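Local coordinates for protein ULam111 (Flavobacterium sp., PDB 5WUT) that hydrolyses the glycosidic bonds of the beta-glucan laminarin, as a laminarinase of glycoside hydrolase family 16, at the interface of chains A and B. Coordinates in Å, arbitrary orientation; residue numbers count along the deposited sequence, not the author numbering. Chains: chain A/B, ULam111.

Contact 1: the interface of chains A and B. Residues chain A 173, 175, 178, 180; chain B 152.
The guanidinium of B:Arg152 carries the ring of A:Phe175 on one of its faces: CZ of the phenylalanine stands over the centre of the flat group, 3.9 Å from the arginine CZ. Ring and guanidinium planes are 74° apart, so the ring is presented rim-first rather than stacked, and the arginine NH1 in turn lies at the edge of the ring, in its plane. One face of the same ring is covered within chain A by the methyl CD1 of A:Leu180, displaced toward the rim. The patch joins two copies of a family 16 glycoside hydrolase with the beta-jelly-roll fold; strands 172-176 and 179-184 of chain A form a hairpin that receives the end of strand 148-152 of chain B. B:Arg152 reaches the ring because its side chain runs extended from CG to NE, with CG anti to the backbone N (chi1 174°). Beyond the phenylalanine its NH1 approaches the carboxylate OD1 of A:Asp173 at 3.8 Å, a long salt bridge. Carboxylate and guanidinium planes are nearly perpendicular (89°), without the paired, coplanar geometry of a two-pronged grip, and the attraction is probably mainly electrostatic. At the root of the arginine the backbones meet: the amide N of A:Leu180 donates to the carbonyl O of B:Arg152 at 3.0 Å, an almost perfectly straight bond. Next to it, water 1 links the two main chains again, 2.9 Å from the carbonyl O of A:Leu180 and 3.1 Å from the amide N of B:Arg152. Between these polar links and the guanidinium, CB of A:Leu180 packs against CB of B:Arg152 at 4.0 Å, with the leucine CD2 also near that CB.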
ATOM      1  N   ASP A 173       7.522 -10.284   5.788  1.00  8.86           N
ATOM      2  CA  ASP A 173       6.688  -9.406   4.956  1.00  9.55           C
ATOM      3  C   ASP A 173       6.276  -8.180   5.760  1.00  9.64           C
ATOM      4  O   ASP A 173       5.899  -8.313   6.932  1.00 11.82           O
ATOM      5  CB  ASP A 173       5.410 -10.109   4.489  1.00 12.32           C
ATOM      6  CG  ASP A 173       5.635 -11.147   3.403  1.00 14.85           C
ATOM      7  OD1 ASP A 173       4.829 -12.097   3.351  1.00 18.59           O
ATOM      8  OD2 ASP A 173       6.557 -11.027   2.583  1.00 12.98           O
ATOM      9  N   PHE A 175       3.700  -4.737   5.913  1.00  8.35           N
ATOM     10  CA  PHE A 175       2.445  -4.195   5.391  1.00  9.03           C
ATOM     11  C   PHE A 175       2.123  -2.833   5.965  1.00 12.17           C
ATOM     12  O   PHE A 175       2.274  -2.599   7.164  1.00 13.52           O
ATOM     13  CB  PHE A 175       1.260  -5.132   5.694  1.00  9.52           C
ATOM     14  CG  PHE A 175       1.452  -6.548   5.248  1.00 10.61           C
ATOM     15  CD1 PHE A 175       2.191  -7.443   6.012  1.00  9.61           C
ATOM     16  CD2 PHE A 175       0.843  -7.014   4.090  1.00 10.52           C
ATOM     17  CE1 PHE A 175       2.362  -8.745   5.602  1.00 12.13           C
ATOM     18  CE2 PHE A 175       0.989  -8.318   3.682  1.00 13.13           C
ATOM     19  CZ  PHE A 175       1.757  -9.198   4.438  1.00 11.04           C
ATOM     20  N   ASN A 178      -2.499  -2.746   5.194  1.00  9.59           N
ATOM     21  CA  ASN A 178      -2.777  -4.066   4.622  1.00  9.68           C
ATOM     22  C   ASN A 178      -2.198  -4.254   3.227  1.00 10.24           C
ATOM     23  O   ASN A 178      -2.512  -5.243   2.565  1.00 11.69           O
ATOM     24  CB  ASN A 178      -4.287  -4.329   4.596  1.00 10.95           C
ATOM     25  CG  ASN A 178      -4.906  -4.309   5.979  1.00 14.35           C
ATOM     26  OD1 ASN A 178      -4.467  -5.027   6.865  1.00 18.84           O
ATOM     27  ND2 ASN A 178      -5.925  -3.477   6.168  1.00 16.76           N
ATOM     28  N   LEU A 180       1.131  -5.078   1.068  1.00 10.30           N
ATOM     29  CA  LEU A 180       2.496  -5.594   1.185  1.00  9.27           C
ATOM     30  C   LEU A 180       3.468  -4.642   0.505  1.00 10.59           C
ATOM     31  O   LEU A 180       3.390  -4.443  -0.715  1.00 13.02           O
ATOM     32  CB  LEU A 180       2.608  -6.982   0.575  1.00 10.44           C
ATOM     33  CG  LEU A 180       4.002  -7.611   0.580  1.00 12.02           C
ATOM     34  CD1 LEU A 180       4.460  -7.828   1.991  1.00 15.89           C
ATOM     35  CD2 LEU A 180       3.956  -8.939  -0.184  1.00 16.60           C
TER
ATOM     36  N   ARG B 152       0.121  -7.675  -3.135  1.00 11.06           N
ATOM     37  CA  ARG B 152      -0.718  -8.396  -2.193  1.00 11.67           C
ATOM     38  C   ARG B 152      -1.458  -7.450  -1.263  1.00 11.14           C
ATOM     39  O   ARG B 152      -0.861  -6.577  -0.646  1.00 10.52           O
ATOM     40  CB  ARG B 152       0.104  -9.386  -1.368  1.00 11.32           C
ATOM     41  CG  ARG B 152      -0.723 -10.046  -0.290  1.00 14.16           C
ATOM     42  CD  ARG B 152       0.061 -11.076   0.481  1.00 20.38           C
ATOM     43  NE  ARG B 152      -0.636 -11.417   1.716  1.00 22.47           N
ATOM     44  CZ  ARG B 152      -0.089 -12.130   2.690  1.00 25.54           C
ATOM     45  NH1 ARG B 152       1.152 -12.572   2.554  1.00 22.34           N
ATOM     46  NH2 ARG B 152      -0.781 -12.398   3.790  1.00 22.02           N
TER
HETATM   47  O   HOH W   1       2.931  -6.412  -2.728  1.00 18.43           O

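Contact 2: the interface of chains A and B. Residues chain A 152-155; chain B 178-179.
With CG1 anti to the carbonyl carbon in both A:Ile153 (chi1 -50°) and B:Ile179 (chi1 -64°), the two side chains lie alongside each other and point the same way. Their ethyl branches do the touching: CD1 of A:Ile153 is 3.8 Å from CG1 of B:Ile179, and the two CD1 methyls are also in contact. In this jelly-roll enzyme of glycoside hydrolase family 16, the pair forms an antiparallel beta bridge between chains, where the segment following strand 148-152 of A meets the start of strand 179-184 of B. The other branch of A:Ile153, CG2, rests against the carbonyl O of B:Asn178 at 3.8 Å. Were A:Ile153 replaced by an alanine, CG1, CG2 and CD1 would be gone and the ethyl arm of B:Ile179 would probably be left beside a gap. A:Thr155 crosses B:Asn178 at about a right angle, its methyl CG2 lying 3.7 Å from the amide carbon CG and its hydroxyl OG1 near the asparagine CB. Water 3 ties the polar ends together, 2.7 Å from the threonine OG1 and 3.2 Å from the amide nitrogen ND2 of B:Asn178. A second bridge uses the backbone: water 2 lies 2.8 Å from the amide N of A:Asp154 and 2.6 Å from the carbonyl O of B:Asn178. Behind this turn, A:Arg152 grips the carboxylate of A:Asp154 side-on, NE bonding to OD1 and NH2 to OD2. Both oxygens are met on their syn sides but from out of the carboxylate plane, so the two-pronged grip is tilted; this intrachain salt bridge probably steadies the loop that presents its backbone N to water 2.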
ATOM      1  N   ARG A 152       6.294   5.549  -0.383  1.00 10.49           N
ATOM      2  CA  ARG A 152       5.577   6.809  -0.452  1.00 11.32           C
ATOM      3  C   ARG A 152       4.094   6.650  -0.163  1.00 10.98           C
ATOM      4  O   ARG A 152       3.411   5.837  -0.782  1.00 10.21           O
ATOM      5  CB  ARG A 152       5.755   7.455  -1.820  1.00 11.91           C
ATOM      6  CG  ARG A 152       4.900   8.683  -1.976  1.00 13.94           C
ATOM      7  CD  ARG A 152       5.117   9.372  -3.313  1.00 20.48           C
ATOM      8  NE  ARG A 152       4.039  10.316  -3.586  1.00 18.38           N
ATOM      9  CZ  ARG A 152       3.856  10.913  -4.760  1.00 18.49           C
ATOM     10  NH1 ARG A 152       4.689  10.667  -5.762  1.00 19.22           N
ATOM     11  NH2 ARG A 152       2.841  11.752  -4.930  1.00 22.99           N
ATOM     12  N   ILE A 153       3.596   7.456   0.770  1.00 10.52           N
ATOM     13  CA  ILE A 153       2.194   7.439   1.163  1.00 12.58           C
ATOM     14  C   ILE A 153       1.806   8.867   1.516  1.00 11.17           C
ATOM     15  O   ILE A 153       2.114   9.342   2.612  1.00 12.58           O
ATOM     16  CB  ILE A 153       1.931   6.495   2.384  1.00 11.39           C
ATOM     17  CG1 ILE A 153       2.550   5.111   2.154  1.00 15.03           C
ATOM     18  CG2 ILE A 153       0.448   6.424   2.696  1.00 13.66           C
ATOM     19  CD1 ILE A 153       2.357   4.102   3.291  1.00 13.78           C
ATOM     20  N   ASP A 154       1.157   9.584   0.598  1.00 11.62           N
ATOM     21  CA  ASP A 154       0.937  11.015   0.831  1.00 14.11           C
ATOM     22  C   ASP A 154      -0.049  11.317   1.951  1.00 12.81           C
ATOM     23  O   ASP A 154      -0.111  12.449   2.439  1.00 15.57           O
ATOM     24  CB  ASP A 154       0.454  11.695  -0.453  1.00 16.46           C
ATOM     25  CG  ASP A 154       1.551  11.851  -1.471  1.00 20.86           C
ATOM     26  OD1 ASP A 154       2.706  11.461  -1.184  1.00 19.12           O
ATOM     27  OD2 ASP A 154       1.260  12.368  -2.567  1.00 23.05           O
ATOM     28  N   THR A 155      -0.829  10.317   2.341  1.00 13.77           N
ATOM     29  CA  THR A 155      -1.821  10.467   3.392  1.00 11.59           C
ATOM     30  C   THR A 155      -1.343   9.989   4.762  1.00 11.18           C
ATOM     31  O   THR A 155      -2.132   9.958   5.698  1.00 12.78           O
ATOM     32  CB  THR A 155      -3.098   9.660   3.073  1.00 13.25           C
ATOM     33  OG1 THR A 155      -2.729   8.302   2.811  1.00 13.79           O
ATOM     34  CG2 THR A 155      -3.801  10.226   1.863  1.00 15.84           C
TER
ATOM     35  N   ASN B 178      -3.676   5.031  -1.808  1.00  9.39           N
ATOM     36  CA  ASN B 178      -2.690   6.096  -1.605  1.00 10.71           C
ATOM     37  C   ASN B 178      -1.267   5.605  -1.315  1.00 10.48           C
ATOM     38  O   ASN B 178      -0.376   6.405  -1.031  1.00 12.14           O
ATOM     39  CB  ASN B 178      -3.152   7.033  -0.489  1.00 12.91           C
ATOM     40  CG  ASN B 178      -4.471   7.680  -0.804  1.00 15.79           C
ATOM     41  OD1 ASN B 178      -4.624   8.278  -1.859  1.00 17.51           O
ATOM     42  ND2 ASN B 178      -5.436   7.557   0.104  1.00 17.31           N
ATOM     43  N   ILE B 179      -1.036   4.307  -1.436  1.00 10.38           N
ATOM     44  CA  ILE B 179       0.306   3.755  -1.298  1.00  8.55           C
ATOM     45  C   ILE B 179       0.954   3.521  -2.656  1.00 11.22           C
ATOM     46  O   ILE B 179       0.371   2.856  -3.498  1.00 10.07           O
ATOM     47  CB  ILE B 179       0.270   2.441  -0.514  1.00 10.09           C
ATOM     48  CG1 ILE B 179      -0.222   2.753   0.903  1.00 11.27           C
ATOM     49  CG2 ILE B 179       1.637   1.772  -0.523  1.00 11.91           C
ATOM     50  CD1 ILE B 179      -0.361   1.572   1.804  1.00 15.10           C
TER
HETATM   51  O   HOH W   2       0.646   8.622  -1.994  1.00 14.35           O
HETATM   52  O   HOH W   3      -4.830   6.590   3.112  1.00 16.97           O

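Contact 1 and contact 2 lie about 14 Å apart, measured between the centres of their C-alpha atoms, and employ the same elements with the chains exchanged: the end of strand 148-152 from one copy and the hairpin around residues 178-180 from the other. B:Arg152 and A:Asn178 of contact 1 return as A:Arg152 and B:Asn178 in contact 2, though the asparagine buries surface only in contact 2. Because the interface is two-fold symmetric, each contact has its twin, and the arginine position that reaches across in contact 1 probably also helps hold its own loop in contact 2. The pairing may be a crystal contact.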